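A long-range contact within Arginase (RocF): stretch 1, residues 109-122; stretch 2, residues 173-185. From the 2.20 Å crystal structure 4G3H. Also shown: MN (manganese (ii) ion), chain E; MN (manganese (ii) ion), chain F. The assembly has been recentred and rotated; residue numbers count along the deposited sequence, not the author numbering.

Stretch 1, residues 109-122: KIGILYLDAHADIH
Stretch 2 173-185: EIDPKCLVYFGVR

Strands 110-115 and 179-182 run parallel, their axes crossing at -19° and approaching to 4.8 Å. I112 pairs with L179, L113 with V180, Y114 with Y181 and L115 with F182, CA-CA 4.7 to 5.1 Å. The strands are extended, phi from -88 to -128°, psi from 104 to 151°. The hydrogen-bond ladder alternates: I112 N to C178 O and V180 N to I112 O, both 2.8 Å; Y114 N to V180 O and F182 N to Y114 O, both 2.9 Å. D116 N to F182 O (3.1 Å) and R185 N to A117 O (2.7 Å) extend it into loop.

Y181 (chi1 m, chi2 -57°) covers the most surface. It shares a face with I112, Y114 and L179. Its hydroxyl OH donates a very short bond to the backbone carbonyl A119 O, 2.5 Å. Its CE1 lies 3.5 Å from Y114 CD2; the ring planes meet at 80°.

F182 (m, chi2 -87°) lies on the other face. Its CE2 meets L113 CD2 at 3.7 Å and its CD2 meets L115 CD1 at 3.8 Å, an apolar cluster.

I112 (m, t) makes apolar van der Waals contacts: CG2 4.0 Å from L179 CD1, CD1 4.3 Å from I174 CG2.

At the start, positive K109 (t, t, t, p) meets negative D175 (t) in a salt bridge, NZ to OD2 3.1 Å. Beyond the strand, D116 OD2 is 2.1 Å from MN of chain E and D116 OD1 is 2.2 Å from MN of chain F.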

ATOM      1  N   LYS A 109      17.895   5.164   0.281  1.00 34.80           N
ATOM      2  CA  LYS A 109      16.920   6.231   0.470  1.00 32.31           C
ATOM      3  C   LYS A 109      15.681   5.737  -0.280  1.00 29.84           C
ATOM      4  O   LYS A 109      15.748   5.425  -1.471  1.00 27.21           O
ATOM      5  CB  LYS A 109      17.425   7.547  -0.131  1.00 47.76           C
ATOM      6  CG  LYS A 109      16.476   8.717   0.092  1.00 52.39           C
ATOM      7  CD  LYS A 109      17.063  10.026  -0.417  1.00 55.96           C
ATOM      8  CE  LYS A 109      16.076  11.183  -0.270  1.00 56.61           C
ATOM      9  NZ  LYS A 109      15.714  11.470   1.146  1.00 56.54           N
ATOM     10  N   ILE A 110      14.554   5.665   0.422  1.00 30.01           N
ATOM     11  CA  ILE A 110      13.325   5.149  -0.164  1.00 27.52           C
ATOM     12  C   ILE A 110      12.243   6.175  -0.450  1.00 24.80           C
ATOM     13  O   ILE A 110      11.937   7.026   0.384  1.00 23.70           O
ATOM     14  CB  ILE A 110      12.721   4.057   0.752  1.00 27.83           C
ATOM     15  CG1 ILE A 110      13.748   2.946   0.970  1.00 27.86           C
ATOM     16  CG2 ILE A 110      11.444   3.490   0.141  1.00 26.57           C
ATOM     17  CD1 ILE A 110      13.379   1.978   2.077  1.00 28.63           C
ATOM     18  N   GLY A 111      11.667   6.081  -1.645  1.00 20.97           N
ATOM     19  CA  GLY A 111      10.593   6.976  -2.027  1.00 19.42           C
ATOM     20  C   GLY A 111       9.302   6.184  -1.978  1.00 19.61           C
ATOM     21  O   GLY A 111       9.317   4.967  -2.184  1.00 18.73           O
ATOM     22  N   ILE A 112       8.186   6.861  -1.715  1.00 23.32           N
ATOM     23  CA  ILE A 112       6.890   6.196  -1.631  1.00 22.06           C
ATOM     24  C   ILE A 112       5.832   6.830  -2.535  1.00 19.53           C
ATOM     25  O   ILE A 112       5.590   8.026  -2.469  1.00 20.57           O
ATOM     26  CB  ILE A 112       6.341   6.227  -0.184  1.00 24.49           C
ATOM     27  CG1 ILE A 112       7.360   5.626   0.781  1.00 25.89           C
ATOM     28  CG2 ILE A 112       5.035   5.448  -0.101  1.00 23.23           C
ATOM     29  CD1 ILE A 112       6.977   5.789   2.238  1.00 27.49           C
ATOM     30  N   LEU A 113       5.212   6.022  -3.385  1.00 16.78           N
ATOM     31  CA  LEU A 113       4.145   6.502  -4.259  1.00 17.03           C
ATOM     32  C   LEU A 113       2.924   5.931  -3.570  1.00 17.11           C
ATOM     33  O   LEU A 113       2.756   4.711  -3.510  1.00 13.17           O
ATOM     34  CB  LEU A 113       4.291   5.932  -5.673  1.00 16.13           C
ATOM     35  CG  LEU A 113       5.546   6.387  -6.429  1.00 17.99           C
ATOM     36  CD1 LEU A 113       5.686   5.621  -7.736  1.00 16.76           C
ATOM     37  CD2 LEU A 113       5.475   7.894  -6.685  1.00 15.81           C
ATOM     38  N   TYR A 114       2.091   6.817  -3.028  1.00 16.40           N
ATOM     39  CA  TYR A 114       0.907   6.407  -2.278  1.00 17.22           C
ATOM     40  C   TYR A 114      -0.379   6.874  -2.956  1.00 17.19           C
ATOM     41  O   TYR A 114      -0.732   8.050  -2.875  1.00 16.89           O
ATOM     42  CB  TYR A 114       0.995   7.008  -0.864  1.00 15.62           C
ATOM     43  CG  TYR A 114       0.286   6.235   0.226  1.00 16.47           C
ATOM     44  CD1 TYR A 114       0.874   5.107   0.798  1.00 15.27           C
ATOM     45  CD2 TYR A 114      -0.953   6.647   0.709  1.00 16.44           C
ATOM     46  CE1 TYR A 114       0.257   4.413   1.825  1.00 18.15           C
ATOM     47  CE2 TYR A 114      -1.590   5.951   1.747  1.00 19.70           C
ATOM     48  CZ  TYR A 114      -0.971   4.834   2.300  1.00 18.60           C
ATOM     49  OH  TYR A 114      -1.561   4.146   3.336  1.00 17.49           O
ATOM     50  N   LEU A 115      -1.075   5.957  -3.621  1.00 20.74           N
ATOM     51  CA  LEU A 115      -2.322   6.282  -4.313  1.00 19.96           C
ATOM     52  C   LEU A 115      -3.450   5.916  -3.373  1.00 21.25           C
ATOM     53  O   LEU A 115      -3.664   4.738  -3.082  1.00 19.32           O
ATOM     54  CB  LEU A 115      -2.423   5.495  -5.621  1.00 13.55           C
ATOM     55  CG  LEU A 115      -1.438   5.943  -6.708  1.00 12.59           C
ATOM     56  CD1 LEU A 115      -0.011   5.625  -6.274  1.00 11.74           C
ATOM     57  CD2 LEU A 115      -1.773   5.232  -8.026  1.00 13.73           C
ATOM     58  N   ASP A 116      -4.192   6.924  -2.919  1.00 22.12           N
ATOM     59  CA  ASP A 116      -5.219   6.677  -1.917  1.00 22.21           C
ATOM     60  C   ASP A 116      -6.146   7.885  -1.778  1.00 23.74           C
ATOM     61  O   ASP A 116      -5.761   9.016  -2.082  1.00 23.01           O
ATOM     62  CB  ASP A 116      -4.491   6.441  -0.589  1.00 17.39           C
ATOM     63  CG  ASP A 116      -5.337   5.762   0.458  1.00 17.79           C
ATOM     64  OD1 ASP A 116      -6.521   6.106   0.636  1.00 22.18           O
ATOM     65  OD2 ASP A 116      -4.787   4.884   1.136  1.00 18.26           O
ATOM     66  N   ALA A 117      -7.368   7.642  -1.318  1.00 21.25           N
ATOM     67  CA  ALA A 117      -8.310   8.727  -1.102  1.00 22.88           C
ATOM     68  C   ALA A 117      -7.966   9.339   0.255  1.00 23.77           C
ATOM     69  O   ALA A 117      -8.369  10.464   0.554  1.00 24.48           O
ATOM     70  CB  ALA A 117      -9.743   8.193  -1.086  1.00 23.89           C
ATOM     71  N   HIS A 118      -7.209   8.589   1.061  1.00 20.68           N
ATOM     72  CA  HIS A 118      -6.816   9.024   2.406  1.00 21.35           C
ATOM     73  C   HIS A 118      -5.307   9.180   2.601  1.00 19.44           C
ATOM     74  O   HIS A 118      -4.511   8.590   1.877  1.00 17.74           O
ATOM     75  CB  HIS A 118      -7.338   8.031   3.454  1.00 25.15           C
ATOM     76  CG  HIS A 118      -8.762   7.621   3.244  1.00 26.00           C
ATOM     77  ND1 HIS A 118      -9.114   6.514   2.505  1.00 25.79           N
ATOM     78  CD2 HIS A 118      -9.924   8.194   3.640  1.00 27.12           C
ATOM     79  CE1 HIS A 118     -10.431   6.422   2.452  1.00 25.04           C
ATOM     80  NE2 HIS A 118     -10.946   7.430   3.132  1.00 28.31           N
ATOM     81  N   ALA A 119      -4.928   9.964   3.605  1.00 20.18           N
ATOM     82  CA  ALA A 119      -3.524  10.197   3.925  1.00 20.96           C
ATOM     83  C   ALA A 119      -2.991   9.096   4.847  1.00 21.56           C
ATOM     84  O   ALA A 119      -1.787   8.841   4.896  1.00 21.29           O
ATOM     85  CB  ALA A 119      -3.362  11.566   4.591  1.00 22.52           C
ATOM     86  N   ASP A 120      -3.896   8.451   5.580  1.00 21.21           N
ATOM     87  CA  ASP A 120      -3.527   7.370   6.497  1.00 22.24           C
ATOM     88  C   ASP A 120      -2.427   7.747   7.489  1.00 22.49           C
ATOM     89  O   ASP A 120      -1.572   6.921   7.823  1.00 21.65           O
ATOM     90  CB  ASP A 120      -3.080   6.124   5.719  1.00 23.96           C
ATOM     91  CG  ASP A 120      -4.217   5.468   4.942  1.00 25.16           C
ATOM     92  OD1 ASP A 120      -5.392   5.763   5.228  1.00 27.04           O
ATOM     93  OD2 ASP A 120      -3.931   4.637   4.053  1.00 23.75           O
ATOM     94  N   ILE A 121      -2.450   8.984   7.969  1.00 22.49           N
ATOM     95  CA  ILE A 121      -1.445   9.431   8.920  1.00 23.61           C
ATOM     96  C   ILE A 121      -1.935   9.264  10.355  1.00 24.82           C
ATOM     97  O   ILE A 121      -1.177   8.869  11.239  1.00 25.19           O
ATOM     98  CB  ILE A 121      -1.072  10.908   8.670  1.00 24.91           C
ATOM     99  CG1 ILE A 121      -0.314  11.027   7.344  1.00 25.81           C
ATOM    100  CG2 ILE A 121      -0.232  11.440   9.822  1.00 25.88           C
ATOM    101  CD1 ILE A 121      -0.008  12.452   6.917  1.00 24.17           C
ATOM    102  N   HIS A 122      -3.209   9.557  10.580  1.00 23.87           N
ATOM    103  CA  HIS A 122      -3.791   9.445  11.907  1.00 25.91           C
ATOM    104  C   HIS A 122      -5.108   8.688  11.850  1.00 29.61           C
ATOM    105  O   HIS A 122      -5.944   8.927  10.975  1.00 29.07           O
ATOM    106  CB  HIS A 122      -4.030  10.838  12.500  1.00 31.23           C
ATOM    107  CG  HIS A 122      -2.773  11.570  12.859  1.00 32.15           C
ATOM    108  ND1 HIS A 122      -2.682  12.945  12.835  1.00 32.21           N
ATOM    109  CD2 HIS A 122      -1.560  11.119  13.260  1.00 32.62           C
ATOM    110  CE1 HIS A 122      -1.466  13.310  13.201  1.00 34.51           C
ATOM    111  NE2 HIS A 122      -0.765  12.221  13.465  1.00 33.56           N
ATOM    112  N   GLU A 173      15.783   7.125   8.200  1.00 42.72           N
ATOM    113  CA  GLU A 173      14.445   7.626   8.456  1.00 39.26           C
ATOM    114  C   GLU A 173      13.890   8.021   7.097  1.00 33.23           C
ATOM    115  O   GLU A 173      14.646   8.370   6.191  1.00 31.60           O
ATOM    116  CB  GLU A 173      14.482   8.841   9.373  1.00 82.42           C
ATOM    117  CG  GLU A 173      15.024   8.547  10.751  1.00 89.73           C
ATOM    118  CD  GLU A 173      15.042   9.775  11.626  1.00 93.28           C
ATOM    119  OE1 GLU A 173      15.456   9.665  12.799  1.00 95.30           O
ATOM    120  OE2 GLU A 173      14.642  10.851  11.133  1.00 94.66           O
ATOM    121  N   ILE A 174      12.576   7.949   6.946  1.00 31.12           N
ATOM    122  CA  ILE A 174      11.951   8.306   5.689  1.00 25.87           C
ATOM    123  C   ILE A 174      11.872   9.830   5.579  1.00 24.36           C
ATOM    124  O   ILE A 174      11.490  10.507   6.528  1.00 22.13           O
ATOM    125  CB  ILE A 174      10.529   7.691   5.597  1.00 22.25           C
ATOM    126  CG1 ILE A 174      10.622   6.161   5.599  1.00 20.82           C
ATOM    127  CG2 ILE A 174       9.823   8.170   4.343  1.00 18.23           C
ATOM    128  CD1 ILE A 174      11.392   5.575   4.425  1.00 16.32           C
ATOM    129  N   ASP A 175      12.256  10.357   4.421  1.00 25.61           N
ATOM    130  CA  ASP A 175      12.219  11.789   4.150  1.00 24.88           C
ATOM    131  C   ASP A 175      10.773  12.099   3.757  1.00 24.71           C
ATOM    132  O   ASP A 175      10.314  11.691   2.689  1.00 23.09           O
ATOM    133  CB  ASP A 175      13.166  12.108   2.990  1.00 27.61           C
ATOM    134  CG  ASP A 175      13.205  13.585   2.646  1.00 26.83           C
ATOM    135  OD1 ASP A 175      12.423  14.355   3.230  1.00 26.98           O
ATOM    136  OD2 ASP A 175      14.024  13.972   1.781  1.00 29.64           O
ATOM    137  N   PRO A 176      10.041  12.828   4.615  1.00 29.97           N
ATOM    138  CA  PRO A 176       8.637  13.187   4.369  1.00 30.61           C
ATOM    139  C   PRO A 176       8.379  13.770   2.976  1.00 31.90           C
ATOM    140  O   PRO A 176       7.269  13.663   2.439  1.00 30.86           O
ATOM    141  CB  PRO A 176       8.335  14.194   5.483  1.00 30.96           C
ATOM    142  CG  PRO A 176       9.286  13.816   6.565  1.00 28.39           C
ATOM    143  CD  PRO A 176      10.552  13.525   5.807  1.00 28.83           C
ATOM    144  N   LYS A 177       9.410  14.384   2.407  1.00 29.04           N
ATOM    145  CA  LYS A 177       9.330  14.997   1.085  1.00 30.01           C
ATOM    146  C   LYS A 177       9.410  13.969  -0.039  1.00 28.91           C
ATOM    147  O   LYS A 177       9.189  14.298  -1.202  1.00 28.90           O
ATOM    148  CB  LYS A 177      10.453  16.019   0.923  1.00 44.44           C
ATOM    149  CG  LYS A 177      10.296  17.255   1.790  1.00 50.51           C
ATOM    150  CD  LYS A 177      11.626  17.970   1.952  1.00 55.36           C
ATOM    151  CE  LYS A 177      11.432  19.469   1.996  1.00 59.00           C
ATOM    152  NZ  LYS A 177      10.930  19.966   0.684  1.00 62.24           N
ATOM    153  N   CYS A 178       9.722  12.725   0.311  1.00 26.04           N
ATOM    154  CA  CYS A 178       9.816  11.657  -0.676  1.00 24.33           C
ATOM    155  C   CYS A 178       8.597  10.725  -0.639  1.00 24.38           C
ATOM    156  O   CYS A 178       8.595   9.638  -1.227  1.00 24.32           O
ATOM    157  CB  CYS A 178      11.117  10.884  -0.467  1.00 29.27           C
ATOM    158  SG  CYS A 178      12.574  11.934  -0.778  1.00 33.86           S
ATOM    159  N   LEU A 179       7.564  11.166   0.073  1.00 27.19           N
ATOM    160  CA  LEU A 179       6.304  10.445   0.165  1.00 25.13           C
ATOM    161  C   LEU A 179       5.428  11.273  -0.757  1.00 26.13           C
ATOM    162  O   LEU A 179       5.279  12.477  -0.549  1.00 27.82           O
ATOM    163  CB  LEU A 179       5.755  10.482   1.599  1.00 18.69           C
ATOM    164  CG  LEU A 179       4.238  10.307   1.800  1.00 17.53           C
ATOM    165  CD1 LEU A 179       3.764   8.962   1.262  1.00 15.68           C
ATOM    166  CD2 LEU A 179       3.912  10.423   3.284  1.00 18.08           C
ATOM    167  N   VAL A 180       4.876  10.646  -1.790  1.00 23.36           N
ATOM    168  CA  VAL A 180       4.041  11.377  -2.731  1.00 22.42           C
ATOM    169  C   VAL A 180       2.610  10.853  -2.740  1.00 21.64           C
ATOM    170  O   VAL A 180       2.350   9.707  -3.116  1.00 22.33           O
ATOM    171  CB  VAL A 180       4.625  11.304  -4.161  1.00 26.08           C
ATOM    172  CG1 VAL A 180       3.822  12.201  -5.101  1.00 25.73           C
ATOM    173  CG2 VAL A 180       6.094  11.720  -4.148  1.00 25.28           C
ATOM    174  N   TYR A 181       1.686  11.708  -2.320  1.00 19.86           N
ATOM    175  CA  TYR A 181       0.273  11.353  -2.264  1.00 20.55           C
ATOM    176  C   TYR A 181      -0.436  11.626  -3.585  1.00 20.14           C
ATOM    177  O   TYR A 181      -0.224  12.663  -4.207  1.00 21.48           O
ATOM    178  CB  TYR A 181      -0.430  12.155  -1.169  1.00 21.06           C
ATOM    179  CG  TYR A 181      -0.229  11.659   0.243  1.00 21.62           C
ATOM    180  CD1 TYR A 181      -0.564  10.348   0.601  1.00 18.53           C
ATOM    181  CD2 TYR A 181       0.203  12.532   1.249  1.00 20.07           C
ATOM    182  CE1 TYR A 181      -0.487   9.921   1.928  1.00 19.54           C
ATOM    183  CE2 TYR A 181       0.284  12.121   2.570  1.00 20.74           C
ATOM    184  CZ  TYR A 181      -0.067  10.815   2.910  1.00 23.33           C
ATOM    185  OH  TYR A 181      -0.036  10.426   4.234  1.00 20.79           O
ATOM    186  N   PHE A 182      -1.294  10.700  -3.996  1.00 20.29           N
ATOM    187  CA  PHE A 182      -2.057  10.849  -5.231  1.00 21.22           C
ATOM    188  C   PHE A 182      -3.537  10.621  -4.948  1.00 20.38           C
ATOM    189  O   PHE A 182      -3.916   9.559  -4.455  1.00 20.02           O
ATOM    190  CB  PHE A 182      -1.591   9.829  -6.278  1.00 23.36           C
ATOM    191  CG  PHE A 182      -0.169  10.024  -6.735  1.00 23.55           C
ATOM    192  CD1 PHE A 182       0.124  10.883  -7.794  1.00 22.37           C
ATOM    193  CD2 PHE A 182       0.878   9.350  -6.107  1.00 21.70           C
ATOM    194  CE1 PHE A 182       1.439  11.065  -8.224  1.00 21.10           C
ATOM    195  CE2 PHE A 182       2.196   9.527  -6.529  1.00 22.79           C
ATOM    196  CZ  PHE A 182       2.476  10.387  -7.591  1.00 22.61           C
ATOM    197  N   GLY A 183      -4.362  11.621  -5.251  1.00 21.85           N
ATOM    198  CA  GLY A 183      -5.799  11.504  -5.053  1.00 19.69           C
ATOM    199  C   GLY A 183      -6.348  11.658  -3.643  1.00 20.62           C
ATOM    200  O   GLY A 183      -7.542  11.442  -3.417  1.00 21.45           O
ATOM    201  N   VAL A 184      -5.500  12.034  -2.691  1.00 20.11           N
ATOM    202  CA  VAL A 184      -5.943  12.201  -1.306  1.00 21.61           C
ATOM    203  C   VAL A 184      -7.028  13.274  -1.213  1.00 23.48           C
ATOM    204  O   VAL A 184      -6.846  14.396  -1.683  1.00 21.44           O
ATOM    205  CB  VAL A 184      -4.760  12.581  -0.389  1.00 26.56           C
ATOM    206  CG1 VAL A 184      -5.254  12.855   1.022  1.00 26.86           C
ATOM    207  CG2 VAL A 184      -3.735  11.456  -0.381  1.00 24.98           C
ATOM    208  N   ARG A 185      -8.154  12.932  -0.595  1.00 27.03           N
ATOM    209  CA  ARG A 185      -9.256  13.876  -0.494  1.00 27.86           C
ATOM    210  C   ARG A 185     -10.101  13.750   0.765  1.00 28.99           C
ATOM    211  O   ARG A 185     -11.054  14.501   0.945  1.00 31.02           O
ATOM    212  CB  ARG A 185     -10.158  13.724  -1.719  1.00 24.40           C
ATOM    213  CG  ARG A 185     -10.555  12.279  -2.002  1.00 22.79           C
ATOM    214  CD  ARG A 185     -11.421  12.198  -3.234  1.00 19.69           C
ATOM    215  NE  ARG A 185     -11.997  10.875  -3.453  1.00 20.42           N
ATOM    216  CZ  ARG A 185     -11.339   9.819  -3.926  1.00 21.27           C
ATOM    217  NH1 ARG A 185     -11.982   8.672  -4.088  1.00 20.51           N
ATOM    218  NH2 ARG A 185     -10.049   9.902  -4.239  1.00 19.63           N
TER
HETATM  219 MN    MN E 500      -5.432   3.643   2.655  1.00 32.17          MN
HETATM  220 MN    MN F 501      -7.960   4.695   1.620  1.00 28.33          MN
HETATM  221  O   HOH W   1      13.175   8.841   2.341  1.00 22.07           O